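Local coordinates for protein fatty acid amide hydrolase (Candida albicans, PDB 6KVR) that probably hydrolyses amides of monocarboxylic acids to the carboxylate and ammonium, as a member of the amidase signature family, at residues Q289-P293 with V392-Y396; L447-N452 with L486-F492. All blocks are in the same frame, centred on the assembly; numbering follows the deposited sequence.

Interaction 1. Residues Q289-P293 with V392-Y396; sequences QESVP and VHKMY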
# COMPACT_ATOMS: atom_id res chain seq x y z
N GLN A 289 -7.98 8.01 -5.45
CA GLN A 289 -6.68 8.60 -5.73
C GLN A 289 -5.62 7.91 -4.86
O GLN A 289 -5.70 7.91 -3.63
CB GLN A 289 -6.73 10.11 -5.50
CG GLN A 289 -5.56 10.97 -6.00
CD GLN A 289 -4.27 10.71 -5.27
OE1 GLN A 289 -3.28 10.25 -5.85
NE2 GLN A 289 -4.27 10.96 -3.96
N GLU A 290 -4.62 7.32 -5.52
CA GLU A 290 -3.67 6.42 -4.89
C GLU A 290 -2.22 6.80 -5.14
O GLU A 290 -1.33 6.21 -4.51
CB GLU A 290 -3.90 5.00 -5.42
CG GLU A 290 -4.74 4.11 -4.57
CD GLU A 290 -4.56 2.66 -4.98
OE1 GLU A 290 -4.64 2.37 -6.20
OE2 GLU A 290 -4.29 1.83 -4.08
N SER A 291 -1.95 7.70 -6.08
CA SER A 291 -0.56 8.03 -6.40
C SER A 291 0.12 8.74 -5.23
O SER A 291 1.29 8.47 -4.93
CB SER A 291 -0.50 8.87 -7.67
OG SER A 291 -0.81 8.07 -8.82
N VAL A 292 -0.59 9.64 -4.55
CA VAL A 292 -0.10 10.23 -3.30
C VAL A 292 -1.26 10.18 -2.31
O VAL A 292 -2.05 11.13 -2.20
CB VAL A 292 0.48 11.64 -3.50
CG1 VAL A 292 -0.50 12.58 -4.24
CG2 VAL A 292 0.90 12.23 -2.17
N PRO A 293 -1.41 9.08 -1.58
CA PRO A 293 -2.60 8.93 -0.73
C PRO A 293 -2.53 9.84 0.49
O PRO A 293 -1.47 10.09 1.06
CB PRO A 293 -2.58 7.44 -0.34
CG PRO A 293 -1.18 6.99 -0.55
CD PRO A 293 -0.60 7.85 -1.64
N VAL A 392 4.66 15.65 -7.54
CA VAL A 392 3.53 15.56 -6.63
C VAL A 392 2.46 16.59 -6.98
O VAL A 392 1.26 16.31 -6.89
CB VAL A 392 3.99 15.67 -5.16
CG1 VAL A 392 4.24 17.14 -4.73
CG2 VAL A 392 2.95 14.97 -4.25
N HIS A 393 2.86 17.76 -7.47
CA HIS A 393 1.84 18.74 -7.83
C HIS A 393 1.11 18.35 -9.11
O HIS A 393 -0.07 18.70 -9.26
CB HIS A 393 2.45 20.14 -7.93
CG HIS A 393 2.65 20.77 -6.58
ND1 HIS A 393 3.50 20.23 -5.64
CD2 HIS A 393 2.02 21.80 -5.97
CE1 HIS A 393 3.43 20.94 -4.52
NE2 HIS A 393 2.53 21.90 -4.70
N LYS A 394 1.76 17.62 -10.03
CA LYS A 394 1.02 17.07 -11.16
C LYS A 394 0.01 16.05 -10.66
O LYS A 394 -1.13 16.01 -11.15
CB LYS A 394 1.98 16.41 -12.16
CG LYS A 394 2.81 17.35 -13.03
CD LYS A 394 3.68 16.52 -13.98
CE LYS A 394 4.68 17.36 -14.78
NZ LYS A 394 5.93 16.57 -15.08
N MSE A 395 0.40 15.24 -9.67
CA MSE A 395 -0.41 14.14 -9.14
C MSE A 395 -1.70 14.69 -8.54
O MSE A 395 -2.75 14.07 -8.66
CB MSE A 395 0.33 13.34 -8.06
CG MSE A 395 1.28 12.26 -8.57
SE MSE A 395 2.33 11.46 -7.08
CE MSE A 395 3.12 9.94 -8.00
N TYR A 396 -1.59 15.85 -7.89
CA TYR A 396 -2.77 16.44 -7.25
C TYR A 396 -3.89 16.66 -8.25
O TYR A 396 -5.07 16.48 -7.92
CB TYR A 396 -2.42 17.77 -6.57
CG TYR A 396 -1.56 17.64 -5.35
CD1 TYR A 396 -1.63 16.52 -4.54
CD2 TYR A 396 -0.67 18.67 -4.98
CE1 TYR A 396 -0.82 16.40 -3.42
CE2 TYR A 396 0.13 18.56 -3.86
CZ TYR A 396 0.05 17.43 -3.07
OH TYR A 396 0.84 17.31 -1.96
O HOH W 1 -2.82 11.19 -8.54
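In the amidase fold, helices pack around a large mixed sheet, and here the loop between strands 268-271 and 295-300 lies against helix 385-397. The loop and the helix meet directly through apolar side chains, with no direct polar link between them. With Val292 in its p rotamer, one methyl, CG2, meets Val392 CG2 (4.0 Å), while Val292 CG1 touches Met395 CB (4.0 Å) and Tyr396 CE1 (3.9 Å). Tyr396 directs its CA-to-CB bond away, yet chi1 m returns the ring to the interface, beside Gly255, a predicted substrate-binding residue. Met395, a selenomethionine, extends in m, t, t to set CE 3.8 Å from Ser291 CB; the Ser291 hydroxyl pairs with Asn441 of helix 434-457. Gln289 (t, m) folds over its own loop: NE2 donates to Val292 O (2.8 Å), and OE1 accepts from Val292 N (3.0 Å). A water then donates to both Gln289 OE1 and Met395 O, each 2.9 Å from its oxygen.

Interaction 2. Residues L447-N452 with L486-F492; sequences LRDQYN and LWNILDF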
# COMPACT_ATOMS: atom_id res chain seq x y z
N LEU A 447 12.20 8.12 -6.41
CA LEU A 447 12.53 9.07 -5.35
C LEU A 447 12.54 8.41 -3.99
O LEU A 447 13.44 8.65 -3.18
CB LEU A 447 11.52 10.22 -5.36
CG LEU A 447 11.60 11.11 -6.60
CD1 LEU A 447 10.31 11.90 -6.71
CD2 LEU A 447 12.81 12.04 -6.52
N ARG A 448 11.53 7.58 -3.71
CA ARG A 448 11.46 6.88 -2.44
C ARG A 448 12.70 6.01 -2.21
O ARG A 448 13.24 5.97 -1.10
CB ARG A 448 10.20 6.02 -2.38
CG ARG A 448 8.95 6.82 -2.09
CD ARG A 448 7.70 5.95 -2.13
NE ARG A 448 6.50 6.77 -1.98
CZ ARG A 448 5.28 6.29 -1.80
NH1 ARG A 448 5.05 4.98 -1.81
NH2 ARG A 448 4.27 7.14 -1.59
N ASP A 449 13.16 5.31 -3.25
CA ASP A 449 14.35 4.49 -3.10
C ASP A 449 15.58 5.37 -2.90
O ASP A 449 16.43 5.07 -2.05
CB ASP A 449 14.53 3.57 -4.30
CG ASP A 449 13.61 2.35 -4.25
OD1 ASP A 449 13.36 1.85 -3.13
OD2 ASP A 449 13.13 1.90 -5.31
N GLN A 450 15.68 6.46 -3.66
CA GLN A 450 16.85 7.33 -3.53
C GLN A 450 17.01 7.80 -2.08
O GLN A 450 18.11 7.77 -1.53
CB GLN A 450 16.74 8.52 -4.48
CG GLN A 450 17.96 9.43 -4.46
CD GLN A 450 17.92 10.54 -5.52
OE1 GLN A 450 16.86 10.89 -6.05
NE2 GLN A 450 19.09 11.09 -5.83
N TYR A 451 15.90 8.18 -1.44
CA TYR A 451 15.95 8.72 -0.09
C TYR A 451 16.09 7.62 0.95
O TYR A 451 16.76 7.80 1.97
CB TYR A 451 14.70 9.56 0.20
CG TYR A 451 14.82 10.99 -0.23
CD1 TYR A 451 14.81 11.33 -1.58
CD2 TYR A 451 14.96 12.01 0.70
CE1 TYR A 451 14.94 12.63 -1.98
CE2 TYR A 451 15.09 13.32 0.31
CZ TYR A 451 15.08 13.63 -1.03
OH TYR A 451 15.20 14.94 -1.44
N ASN A 452 15.43 6.49 0.74
CA ASN A 452 15.58 5.38 1.67
C ASN A 452 17.01 4.85 1.62
O ASN A 452 17.61 4.59 2.67
CB ASN A 452 14.55 4.30 1.35
CG ASN A 452 14.64 3.08 2.27
OD1 ASN A 452 14.50 3.17 3.49
ND2 ASN A 452 14.85 1.91 1.66
N LEU A 486 7.15 17.30 0.10
CA LEU A 486 8.20 16.32 -0.14
C LEU A 486 7.94 15.02 0.61
O LEU A 486 8.09 13.92 0.06
CB LEU A 486 9.56 16.89 0.26
CG LEU A 486 10.74 15.93 0.21
CD1 LEU A 486 11.00 15.45 -1.23
CD2 LEU A 486 12.02 16.52 0.88
N TRP A 487 7.57 15.12 1.89
CA TRP A 487 7.33 13.91 2.67
C TRP A 487 6.00 13.24 2.34
O TRP A 487 5.78 12.09 2.76
CB TRP A 487 7.45 14.24 4.17
CG TRP A 487 8.71 15.03 4.39
CD1 TRP A 487 8.81 16.34 4.73
CD2 TRP A 487 10.07 14.55 4.20
NE1 TRP A 487 10.14 16.71 4.80
CE2 TRP A 487 10.93 15.63 4.47
CE3 TRP A 487 10.63 13.32 3.84
CZ2 TRP A 487 12.32 15.53 4.39
CZ3 TRP A 487 12.03 13.22 3.77
CH2 TRP A 487 12.85 14.31 4.04
N ASN A 488 5.12 13.90 1.58
CA ASN A 488 3.93 13.20 1.10
C ASN A 488 4.26 12.30 -0.09
O ASN A 488 3.78 11.16 -0.16
CB ASN A 488 2.84 14.18 0.70
CG ASN A 488 2.31 14.96 1.89
OD1 ASN A 488 2.64 16.13 2.06
ND2 ASN A 488 1.51 14.30 2.72
N ILE A 489 5.08 12.78 -1.03
CA ILE A 489 5.39 11.93 -2.17
C ILE A 489 6.34 10.81 -1.74
O ILE A 489 6.23 9.68 -2.22
CB ILE A 489 5.92 12.74 -3.37
CG1 ILE A 489 6.06 11.84 -4.59
CG2 ILE A 489 7.28 13.40 -3.07
CD1 ILE A 489 6.54 12.57 -5.86
N LEU A 490 7.26 11.07 -0.80
CA LEU A 490 8.10 9.99 -0.27
C LEU A 490 7.34 9.09 0.69
O LEU A 490 7.75 7.94 0.89
CB LEU A 490 9.33 10.56 0.44
CG LEU A 490 10.30 11.42 -0.40
CD1 LEU A 490 11.41 12.04 0.47
CD2 LEU A 490 10.90 10.63 -1.55
N ASP A 491 6.24 9.58 1.29
CA ASP A 491 5.49 8.86 2.32
C ASP A 491 6.37 8.46 3.51
O ASP A 491 6.34 7.31 3.97
CB ASP A 491 4.77 7.64 1.76
CG ASP A 491 3.74 7.06 2.75
OD1 ASP A 491 3.34 5.87 2.59
OD2 ASP A 491 3.34 7.77 3.71
N PHE A 492 7.15 9.41 4.02
CA PHE A 492 7.92 9.16 5.23
C PHE A 492 7.16 9.66 6.45
O PHE A 492 6.59 10.76 6.40
CB PHE A 492 9.29 9.85 5.19
CG PHE A 492 10.33 9.18 4.29
CD1 PHE A 492 9.97 8.23 3.35
CD2 PHE A 492 11.68 9.52 4.41
CE1 PHE A 492 10.92 7.63 2.53
CE2 PHE A 492 12.64 8.91 3.60
CZ PHE A 492 12.26 7.96 2.65
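Leu490 fills the space between the helices: its CD1 lies over the face of the Tyr451 ring, 3.7 Å from the centroid and 19° off the normal, a CH-pi contact, while its CD2 meets Leu447 CB at 3.9 Å. Farther out, Leu447 CD1 touches Ile489 CD1 (3.9 Å), and Phe492 CZ reaches Tyr451 CB (3.8 Å). The segment axes approach to 10.2 Å at 104°, almost perpendicular, and most of the contact on that side comes from Ile489, Leu490 and Phe492, at and just past the end of helix 482-490. That end is a Schellman motif: Phe492 N bonds to Trp487 O (3.3 Å), a weak bond joins Asp491 N to Asn488 O (3.3 Å), and Asp491 takes the positive phi of the C-prime position. The terminus leaves Ile489 O open to Arg448, whose NE donates at 2.9 Å and NH2, less directly, at 3.3 Å to that same oxygen. Asp491 CB sits over one face of the guanidinium, 3.4 Å from Arg448 NH2, but its carboxylate serves other partners, namely Thr274, Arg271 and Arg549. Tyr451 OH hydrogen-bonds to Pro383 O, and on the subunit side Asp449 forms a salt bridge with Lys280 of the second subunit.

How the interactions relate
Both contacts are largely buried, yet they illustrate different ways of joining elements. Interaction 1 sets a loop on a helix, covers 223 Å², and leaves polar contact between its segments to a water; interaction 2 crosses two helices, covers 449 Å², and adds direct arginine-to-carbonyl bonds at a helix end. They share a neighbourhood, with centres about 13 Å apart: Val292 CG2 packs on Asn488 O (3.7 Å) and Val392 CG2 on Ile489 CB (3.8 Å), so helix 482-490 lies against both partners of interaction 1. Helix 434-457 also serves both, receiving Met395 and Ser291 as well as Leu490. Beside each contact, a charged residue of the same segment reaches the second subunit: Glu290 forms a salt bridge with its Arg444, and Asp449 with its Lys280.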